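Local atomic coordinates of trehalose-6-phosphate phosphatase (Neosartorya fumigata, PDB entry 5DXN), a protein that belongs to the trehalose-phosphatase family of the HAD superfamily and holds a magnesium ion. Residues L22-Y27 with V212-D217. Residues are numbered along the deposited sequence; the frame is centred on the assembly and turned at random.
With MG (magnesium ion), chain B.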
ATOM      1  N   LEU A  22      -9.384  -3.413  11.840  1.00 13.47           N
ATOM      2  CA  LEU A  22      -8.560  -2.611  10.932  1.00 14.17           C
ATOM      3  C   LEU A  22      -8.797  -3.050   9.489  1.00 13.35           C
ATOM      4  O   LEU A  22      -8.694  -4.238   9.165  1.00 15.90           O
ATOM      5  CB  LEU A  22      -7.091  -2.748  11.315  1.00 13.01           C
ATOM      6  CG  LEU A  22      -6.065  -2.161  10.355  1.00 12.78           C
ATOM      7  CD1 LEU A  22      -6.273  -0.646  10.257  1.00 14.05           C
ATOM      8  CD2 LEU A  22      -4.656  -2.479  10.827  1.00 16.66           C
ATOM      9  N   PHE A  23      -9.114  -2.091   8.632  1.00 12.63           N
ATOM     10  CA  PHE A  23      -9.316  -2.346   7.202  1.00 11.53           C
ATOM     11  C   PHE A  23      -8.286  -1.594   6.393  1.00 13.42           C
ATOM     12  O   PHE A  23      -8.153  -0.376   6.548  1.00 13.12           O
ATOM     13  CB  PHE A  23     -10.713  -1.901   6.756  1.00 13.31           C
ATOM     14  CG  PHE A  23     -11.829  -2.716   7.351  1.00 13.01           C
ATOM     15  CD1 PHE A  23     -12.360  -3.782   6.651  1.00 14.73           C
ATOM     16  CD2 PHE A  23     -12.321  -2.420   8.617  1.00 16.76           C
ATOM     17  CE1 PHE A  23     -13.388  -4.546   7.195  1.00 18.50           C
ATOM     18  CE2 PHE A  23     -13.336  -3.186   9.180  1.00 15.72           C
ATOM     19  CZ  PHE A  23     -13.877  -4.243   8.465  1.00 17.30           C
ATOM     20  N   MET A  24      -7.591  -2.289   5.499  1.00 12.44           N
ATOM     21  CA  MET A  24      -6.634  -1.615   4.618  1.00 12.85           C
ATOM     22  C   MET A  24      -6.969  -1.987   3.181  1.00 13.84           C
ATOM     23  O   MET A  24      -6.808  -3.141   2.766  1.00 16.32           O
ATOM     24  CB  MET A  24      -5.197  -1.997   5.001  1.00 13.29           C
ATOM     25  CG  MET A  24      -4.853  -1.578   6.408  1.00 14.66           C
ATOM     26  SD  MET A  24      -3.189  -1.972   6.960  1.00 21.05           S
ATOM     27  CE  MET A  24      -3.310  -3.730   7.214  1.00 19.69           C
ATOM     28  N   PHE A  25      -7.496  -1.021   2.436  1.00 12.17           N
ATOM     29  CA  PHE A  25      -8.003  -1.266   1.095  1.00 12.71           C
ATOM     30  C   PHE A  25      -7.152  -0.564   0.063  1.00 16.50           C
ATOM     31  O   PHE A  25      -7.046   0.659   0.111  1.00 14.79           O
ATOM     32  CB  PHE A  25      -9.424  -0.725   0.913  1.00 15.12           C
ATOM     33  CG  PHE A  25     -10.459  -1.341   1.805  1.00 16.51           C
ATOM     34  CD1 PHE A  25     -10.462  -2.682   2.079  1.00 21.55           C
ATOM     35  CD2 PHE A  25     -11.450  -0.560   2.341  1.00 19.23           C
ATOM     36  CE1 PHE A  25     -11.459  -3.235   2.912  1.00 21.06           C
ATOM     37  CE2 PHE A  25     -12.443  -1.100   3.154  1.00 17.25           C
ATOM     38  CZ  PHE A  25     -12.448  -2.428   3.428  1.00 19.93           C
ATOM     39  N   ASP A  26      -6.587  -1.313  -0.876  1.00 15.18           N
ATOM     40  CA  ASP A  26      -6.152  -0.719  -2.141  1.00 18.40           C
ATOM     41  C   ASP A  26      -7.387  -0.167  -2.861  1.00 17.66           C
ATOM     42  O   ASP A  26      -8.498  -0.662  -2.640  1.00 17.85           O
ATOM     43  CB  ASP A  26      -5.440  -1.767  -3.010  1.00 18.38           C
ATOM     44  CG  ASP A  26      -5.097  -1.246  -4.391  1.00 20.60           C
ATOM     45  OD1 ASP A  26      -4.472  -0.181  -4.469  1.00 21.51           O
ATOM     46  OD2 ASP A  26      -5.469  -1.904  -5.384  1.00 19.90           O
ATOM     47  N   TYR A  27      -7.210   0.859  -3.700  1.00 17.25           N
ATOM     48  CA  TYR A  27      -8.333   1.401  -4.458  1.00 19.31           C
ATOM     49  C   TYR A  27      -8.490   0.763  -5.838  1.00 19.69           C
ATOM     50  O   TYR A  27      -9.365  -0.061  -6.050  1.00 22.28           O
ATOM     51  CB  TYR A  27      -8.197   2.911  -4.619  1.00 20.06           C
ATOM     52  CG  TYR A  27      -9.380   3.474  -5.356  1.00 23.32           C
ATOM     53  CD1 TYR A  27     -10.635   3.460  -4.774  1.00 24.45           C
ATOM     54  CD2 TYR A  27      -9.250   3.982  -6.636  1.00 26.19           C
ATOM     55  CE1 TYR A  27     -11.744   3.963  -5.446  1.00 30.05           C
ATOM     56  CE2 TYR A  27     -10.348   4.489  -7.316  1.00 25.20           C
ATOM     57  CZ  TYR A  27     -11.583   4.477  -6.716  1.00 29.93           C
ATOM     58  OH  TYR A  27     -12.667   4.978  -7.395  1.00 31.92           O
ATOM     59  N   VAL A 212      -8.400  -7.901  11.073  1.00 13.03           N
ATOM     60  CA  VAL A 212      -7.699  -7.115  10.057  1.00 14.69           C
ATOM     61  C   VAL A 212      -8.090  -7.645   8.686  1.00 13.85           C
ATOM     62  O   VAL A 212      -7.986  -8.841   8.441  1.00 15.31           O
ATOM     63  CB  VAL A 212      -6.187  -7.202  10.205  1.00 14.75           C
ATOM     64  CG1 VAL A 212      -5.518  -6.334   9.113  1.00 16.09           C
ATOM     65  CG2 VAL A 212      -5.748  -6.747  11.564  1.00 16.29           C
ATOM     66  N   LEU A 213      -8.592  -6.776   7.823  1.00 12.89           N
ATOM     67  CA  LEU A 213      -8.914  -7.154   6.448  1.00 13.39           C
ATOM     68  C   LEU A 213      -8.085  -6.302   5.518  1.00 13.48           C
ATOM     69  O   LEU A 213      -8.157  -5.065   5.551  1.00 14.35           O
ATOM     70  CB  LEU A 213     -10.416  -6.980   6.154  1.00 14.88           C
ATOM     71  CG  LEU A 213     -10.853  -7.217   4.704  1.00 14.63           C
ATOM     72  CD1 LEU A 213     -10.478  -8.678   4.233  1.00 15.64           C
ATOM     73  CD2 LEU A 213     -12.344  -6.958   4.525  1.00 16.16           C
ATOM     74  N   CYS A 214      -7.287  -6.964   4.698  1.00 10.79           N
ATOM     75  CA  CYS A 214      -6.336  -6.260   3.852  1.00 12.25           C
ATOM     76  C   CYS A 214      -6.553  -6.766   2.433  1.00 16.25           C
ATOM     77  O   CYS A 214      -6.463  -7.969   2.195  1.00 14.68           O
ATOM     78  CB  CYS A 214      -4.924  -6.520   4.356  1.00 12.83           C
ATOM     79  SG  CYS A 214      -3.676  -5.794   3.299  1.00 21.05           S
ATOM     80  N   LEU A 215      -6.875  -5.855   1.513  1.00 13.69           N
ATOM     81  CA  LEU A 215      -7.317  -6.202   0.163  1.00 12.72           C
ATOM     82  C   LEU A 215      -6.504  -5.498  -0.912  1.00 13.40           C
ATOM     83  O   LEU A 215      -6.292  -4.295  -0.825  1.00 15.65           O
ATOM     84  CB  LEU A 215      -8.797  -5.829  -0.027  1.00 15.56           C
ATOM     85  CG  LEU A 215      -9.847  -6.732   0.610  1.00 18.77           C
ATOM     86  CD1 LEU A 215     -11.085  -5.956   0.971  1.00 19.79           C
ATOM     87  CD2 LEU A 215     -10.250  -7.775  -0.397  1.00 23.42           C
ATOM     88  N   GLY A 216      -6.062  -6.233  -1.933  1.00 14.17           N
ATOM     89  CA  GLY A 216      -5.424  -5.583  -3.070  1.00 16.36           C
ATOM     90  C   GLY A 216      -5.365  -6.521  -4.260  1.00 17.65           C
ATOM     91  O   GLY A 216      -5.601  -7.713  -4.104  1.00 18.75           O
ATOM     92  N   ASP A 217      -4.998  -6.003  -5.432  1.00 19.06           N
ATOM     93  CA  ASP A 217      -5.161  -6.751  -6.670  1.00 18.64           C
ATOM     94  C   ASP A 217      -3.874  -7.000  -7.460  1.00 23.07           C
ATOM     95  O   ASP A 217      -3.889  -7.809  -8.382  1.00 23.85           O
ATOM     96  CB  ASP A 217      -6.162  -6.024  -7.593  1.00 20.15           C
ATOM     97  CG  ASP A 217      -5.621  -4.695  -8.122  1.00 23.66           C
ATOM     98  OD1 ASP A 217      -5.227  -3.833  -7.311  1.00 24.08           O
ATOM     99  OD2 ASP A 217      -5.571  -4.502  -9.361  1.00 26.66           O
TER
HETATM  100 MG    MG B 301      -4.784  -1.852  -7.242  1.00 19.21          MG
HETATM  101  O   HOH W   1      -4.204   0.141  -7.275  1.00 27.00           O
HETATM  102  O   HOH W   2      -4.302  -2.091  -9.282  1.00 29.42           O
HETATM  103  O   HOH W   3      -2.908  -2.364  -6.648  1.00 23.93           O
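The magnesium site of this HAD-type fold sits at the C-terminal side of two neighbouring parallel strands, and Asp26 and Asp217 reach it from there. Asp26 OD2 and Asp217 OD1 each lie 2.0 Å from the magnesium ion; Asp28, through its backbone O, and three waters complete six ligands. Asp26 OD2 and Asp217 OD1 come within 2.7 Å of each other as co-ligands of the ion, not as a hydrogen bond, with the two carboxylate planes just 8° apart. The second oxygens work too: one metal-bound water donates to Asp26 OD1, another to Asp217 OD2. With CG anti to its backbone N (chi1 174°), Asp26 extends beyond the strand toward the ion, while Lys190 pairs with its OD1 and Thr30 bonds to its OD2. Asp26, Asp28 and Thr30 are consistent with the DxDx(T/V) motif of HAD proteins.

Behind the site, strands 22-26 and 212-216 run almost exactly parallel in the middle of the Rossmann-like sheet, joined by a ladder of four backbone bonds, from Leu213 N to Leu22 O (2.9 Å) through to Asp26 N to Leu215 O (3.0 Å). On one face, Leu213 CD2 meets the edge of the Phe23 ring at CE1 (3.7 Å), and Leu215 CD1 presses obliquely on Phe25 CE1. On the other, the Met24 chain bends at its thioether (chi3 -74°), bringing CE to Val212 CG1 (3.9 Å). Aromatic and branched residues suit these buried faces, and Gly216, which has no side chain, brings its CA against Asp26 CB. Two acidic oxygens as close as those of Asp26 and Asp217 are probably tolerated because both bind the same magnesium ion, whose positive charge would offset their mutual repulsion.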